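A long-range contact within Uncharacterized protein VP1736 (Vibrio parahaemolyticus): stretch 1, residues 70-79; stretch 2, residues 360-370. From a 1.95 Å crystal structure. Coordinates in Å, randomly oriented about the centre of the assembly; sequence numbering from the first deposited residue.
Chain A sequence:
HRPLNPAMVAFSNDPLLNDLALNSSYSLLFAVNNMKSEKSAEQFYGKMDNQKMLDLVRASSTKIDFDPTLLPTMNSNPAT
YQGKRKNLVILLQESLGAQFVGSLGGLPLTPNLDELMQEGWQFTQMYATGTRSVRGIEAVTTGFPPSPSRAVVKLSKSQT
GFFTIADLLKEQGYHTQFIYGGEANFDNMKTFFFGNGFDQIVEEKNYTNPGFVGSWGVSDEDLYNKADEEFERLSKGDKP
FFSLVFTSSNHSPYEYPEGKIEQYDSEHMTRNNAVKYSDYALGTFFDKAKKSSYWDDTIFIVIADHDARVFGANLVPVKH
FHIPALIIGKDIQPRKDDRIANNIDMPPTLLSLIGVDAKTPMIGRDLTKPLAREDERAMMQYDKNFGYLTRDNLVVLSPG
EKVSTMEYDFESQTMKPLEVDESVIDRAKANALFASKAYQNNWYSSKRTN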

# COMPACT_ATOMS: atom_id res chain seq x y z
N LEU A 70 -24.30 9.80 -5.27
CA LEU A 70 -23.14 10.69 -5.25
C LEU A 70 -22.05 10.10 -6.15
O LEU A 70 -21.74 10.68 -7.20
CB LEU A 70 -22.65 10.90 -3.81
N LEU A 71 -21.50 8.95 -5.75
CA LEU A 71 -20.58 8.13 -6.56
C LEU A 71 -20.98 6.65 -6.49
O LEU A 71 -21.41 6.19 -5.44
CB LEU A 71 -19.14 8.28 -6.07
CG LEU A 71 -18.39 9.62 -6.07
CD1 LEU A 71 -17.15 9.48 -5.20
CD2 LEU A 71 -18.02 10.08 -7.47
N PRO A 72 -20.83 5.90 -7.60
CA PRO A 72 -21.28 4.50 -7.73
C PRO A 72 -20.80 3.48 -6.69
O PRO A 72 -21.50 2.48 -6.45
CB PRO A 72 -20.77 4.08 -9.12
CG PRO A 72 -19.95 5.21 -9.61
CD PRO A 72 -20.38 6.43 -8.90
N THR A 73 -19.62 3.69 -6.10
CA THR A 73 -19.16 2.79 -5.04
C THR A 73 -19.04 3.49 -3.68
O THR A 73 -18.44 2.94 -2.75
CB THR A 73 -17.83 2.03 -5.40
OG1 THR A 73 -16.75 2.95 -5.51
CG2 THR A 73 -17.97 1.24 -6.68
N MSE A 74 -19.61 4.69 -3.56
CA MSE A 74 -19.64 5.37 -2.27
C MSE A 74 -20.29 4.45 -1.24
O MSE A 74 -21.33 3.87 -1.51
CB MSE A 74 -20.40 6.70 -2.36
CG MSE A 74 -20.36 7.50 -1.07
SE MSE A 74 -18.71 8.52 -0.86
CE MSE A 74 -19.29 10.11 -1.85
N ASN A 75 -19.64 4.29 -0.09
CA ASN A 75 -20.15 3.41 0.97
C ASN A 75 -19.77 3.91 2.35
O ASN A 75 -18.72 4.53 2.53
CB ASN A 75 -19.67 1.96 0.78
CG ASN A 75 -18.14 1.83 0.82
OD1 ASN A 75 -17.46 1.94 -0.21
ND2 ASN A 75 -17.61 1.58 2.00
N SER A 76 -20.63 3.62 3.33
CA SER A 76 -20.37 4.01 4.69
C SER A 76 -19.84 2.85 5.50
O SER A 76 -20.44 1.76 5.51
CB SER A 76 -21.63 4.57 5.35
OG SER A 76 -21.94 5.83 4.80
N ASN A 77 -18.73 3.08 6.17
CA ASN A 77 -18.14 2.09 7.04
C ASN A 77 -17.80 2.73 8.38
O ASN A 77 -16.90 3.57 8.45
CB ASN A 77 -16.88 1.49 6.39
CG ASN A 77 -16.30 0.36 7.21
OD1 ASN A 77 -15.08 0.31 7.48
ND2 ASN A 77 -17.15 -0.56 7.60
N PRO A 78 -18.52 2.34 9.46
CA PRO A 78 -18.14 2.89 10.76
C PRO A 78 -16.85 2.23 11.28
O PRO A 78 -16.63 1.03 11.09
CB PRO A 78 -19.34 2.57 11.67
CG PRO A 78 -20.25 1.65 10.89
CD PRO A 78 -19.61 1.35 9.55
N ALA A 79 -16.01 3.04 11.92
CA ALA A 79 -14.76 2.55 12.46
C ALA A 79 -14.98 1.55 13.59
O ALA A 79 -15.91 1.70 14.39
CB ALA A 79 -13.92 3.72 12.96
N THR A 360 -16.79 6.68 1.89
CA THR A 360 -15.86 6.84 0.78
C THR A 360 -16.24 5.91 -0.36
O THR A 360 -17.04 4.98 -0.16
CB THR A 360 -14.40 6.55 1.21
OG1 THR A 360 -14.12 5.16 1.10
CG2 THR A 360 -14.12 7.04 2.64
N PRO A 361 -15.67 6.14 -1.56
CA PRO A 361 -15.89 5.21 -2.65
C PRO A 361 -14.92 4.02 -2.66
O PRO A 361 -14.94 3.23 -3.60
CB PRO A 361 -15.69 6.08 -3.89
CG PRO A 361 -14.67 7.07 -3.47
CD PRO A 361 -15.01 7.37 -2.02
N MSE A 362 -14.09 3.88 -1.63
CA MSE A 362 -13.12 2.77 -1.55
C MSE A 362 -13.79 1.40 -1.51
O MSE A 362 -14.71 1.18 -0.72
CB MSE A 362 -12.19 2.92 -0.34
CG MSE A 362 -11.40 4.21 -0.29
SE MSE A 362 -9.97 4.13 1.02
CE MSE A 362 -11.01 4.44 2.65
N ILE A 363 -13.32 0.48 -2.34
CA ILE A 363 -13.86 -0.86 -2.37
C ILE A 363 -12.98 -1.86 -1.60
O ILE A 363 -13.33 -3.03 -1.46
CB ILE A 363 -14.13 -1.35 -3.81
CG1 ILE A 363 -12.83 -1.49 -4.61
CG2 ILE A 363 -15.11 -0.41 -4.50
CD1 ILE A 363 -12.99 -2.20 -5.94
N GLY A 364 -11.85 -1.38 -1.08
CA GLY A 364 -10.99 -2.18 -0.21
C GLY A 364 -11.66 -2.50 1.13
O GLY A 364 -12.52 -1.75 1.60
N ARG A 365 -11.21 -3.59 1.74
CA ARG A 365 -11.87 -4.19 2.90
C ARG A 365 -11.35 -3.58 4.20
O ARG A 365 -10.16 -3.27 4.33
CB ARG A 365 -11.62 -5.69 2.92
CG ARG A 365 -12.44 -6.51 1.93
CD ARG A 365 -11.95 -6.41 0.48
NE ARG A 365 -12.73 -7.31 -0.38
CZ ARG A 365 -12.49 -8.61 -0.53
NH1 ARG A 365 -11.45 -9.18 0.08
NH2 ARG A 365 -13.28 -9.36 -1.31
N ASP A 366 -12.26 -3.39 5.15
CA ASP A 366 -11.91 -3.05 6.52
C ASP A 366 -11.63 -4.37 7.19
O ASP A 366 -12.55 -5.13 7.53
CB ASP A 366 -13.06 -2.32 7.20
CG ASP A 366 -12.81 -2.04 8.69
OD1 ASP A 366 -11.80 -2.50 9.27
OD2 ASP A 366 -13.66 -1.34 9.30
N LEU A 367 -10.36 -4.67 7.38
CA LEU A 367 -9.99 -6.01 7.82
C LEU A 367 -10.00 -6.17 9.34
O LEU A 367 -9.63 -7.22 9.86
CB LEU A 367 -8.65 -6.43 7.21
CG LEU A 367 -8.70 -6.60 5.68
CD1 LEU A 367 -7.31 -6.59 5.06
CD2 LEU A 367 -9.51 -7.84 5.26
N THR A 368 -10.44 -5.12 10.04
CA THR A 368 -10.72 -5.22 11.46
C THR A 368 -12.00 -6.03 11.66
O THR A 368 -12.30 -6.47 12.77
CB THR A 368 -10.89 -3.85 12.16
OG1 THR A 368 -12.04 -3.18 11.64
CG2 THR A 368 -9.64 -2.97 12.01
N LYS A 369 -12.74 -6.21 10.57
CA LYS A 369 -14.01 -6.91 10.57
C LYS A 369 -13.87 -8.24 9.84
O LYS A 369 -12.95 -8.41 9.03
CB LYS A 369 -15.10 -6.04 9.93
CG LYS A 369 -15.34 -4.76 10.73
CD LYS A 369 -16.27 -3.80 10.03
CE LYS A 369 -16.63 -2.67 10.98
NZ LYS A 369 -17.15 -1.49 10.26
N PRO A 370 -14.80 -9.19 10.12
CA PRO A 370 -14.74 -10.53 9.54
C PRO A 370 -14.78 -10.52 8.03
O PRO A 370 -15.40 -9.66 7.42
CB PRO A 370 -16.01 -11.21 10.09
CG PRO A 370 -16.31 -10.49 11.34
CD PRO A 370 -15.95 -9.06 11.03
O HOH W 1 -15.92 3.64 3.09

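Touching residues lie at least 285 positions apart in sequence, and the two stretches meet through one short antiparallel bridge. Asn 75 pairs with Thr 360, their CA atoms 5.5 Å apart. The pair is joined in both directions. Asn 75 N donates to Thr 360 O at 2.7 Å, and Thr 360 N donates to Asn 75 O at 3.0 Å. Beside the bridge, the backbones stay close enough for two CA-H...O contacts, Met 74 CA to Thr 360 O and Pro 361 CA to Thr 73 O, both 3.4 Å. A type I turn from Leu 71 to Met 74 leads into this pairing. It is closed by Met 74 N donating to Leu 71 O at 3.0 Å. Water 1 links the two paired residues: it donates to Asn 75 O at 3.0 Å and hydrogen-bonds Thr 360 OG1 at 3.1 Å.

Pro 361 gives the largest covered area of any residue here. Its ring meets Leu 71 (Pro 361 CG to Leu 71 CD1, 3.9 Å) and selenomethionine Met 74 (Pro 361 CD to Met 74 SE, 4.0 Å). Its carbonyl is also used, since Thr 73 OG1 donates to Pro 361 O at 2.6 Å. Thr 73 CB also packs against Ile 363 CG2 at 3.8 Å. The CA-to-CB bond of Asn 75 points to the same face of the sheet as that of Thr 360, but the end of its side chain comes nearer to stretch 2, close to the carbonyl of Met 362; its amide orientation is uncertain.

A second, polar cluster lies beyond the bridge. The extended side chain of Lys 369 reaches stretch 1, where Lys 369 NZ donates to Pro 78 O at 2.7 Å. Lys 369 NZ also makes a long salt bridge to Asp 366 OD2, 3.6 Å away. The side chain of Asn 77 points into this cluster. Asp 366 OD1 accepts from Thr 368 N at 3.1 Å and from Thr 368 OG1 at a very short 2.5 Å, which ties the carboxylate to its own turn.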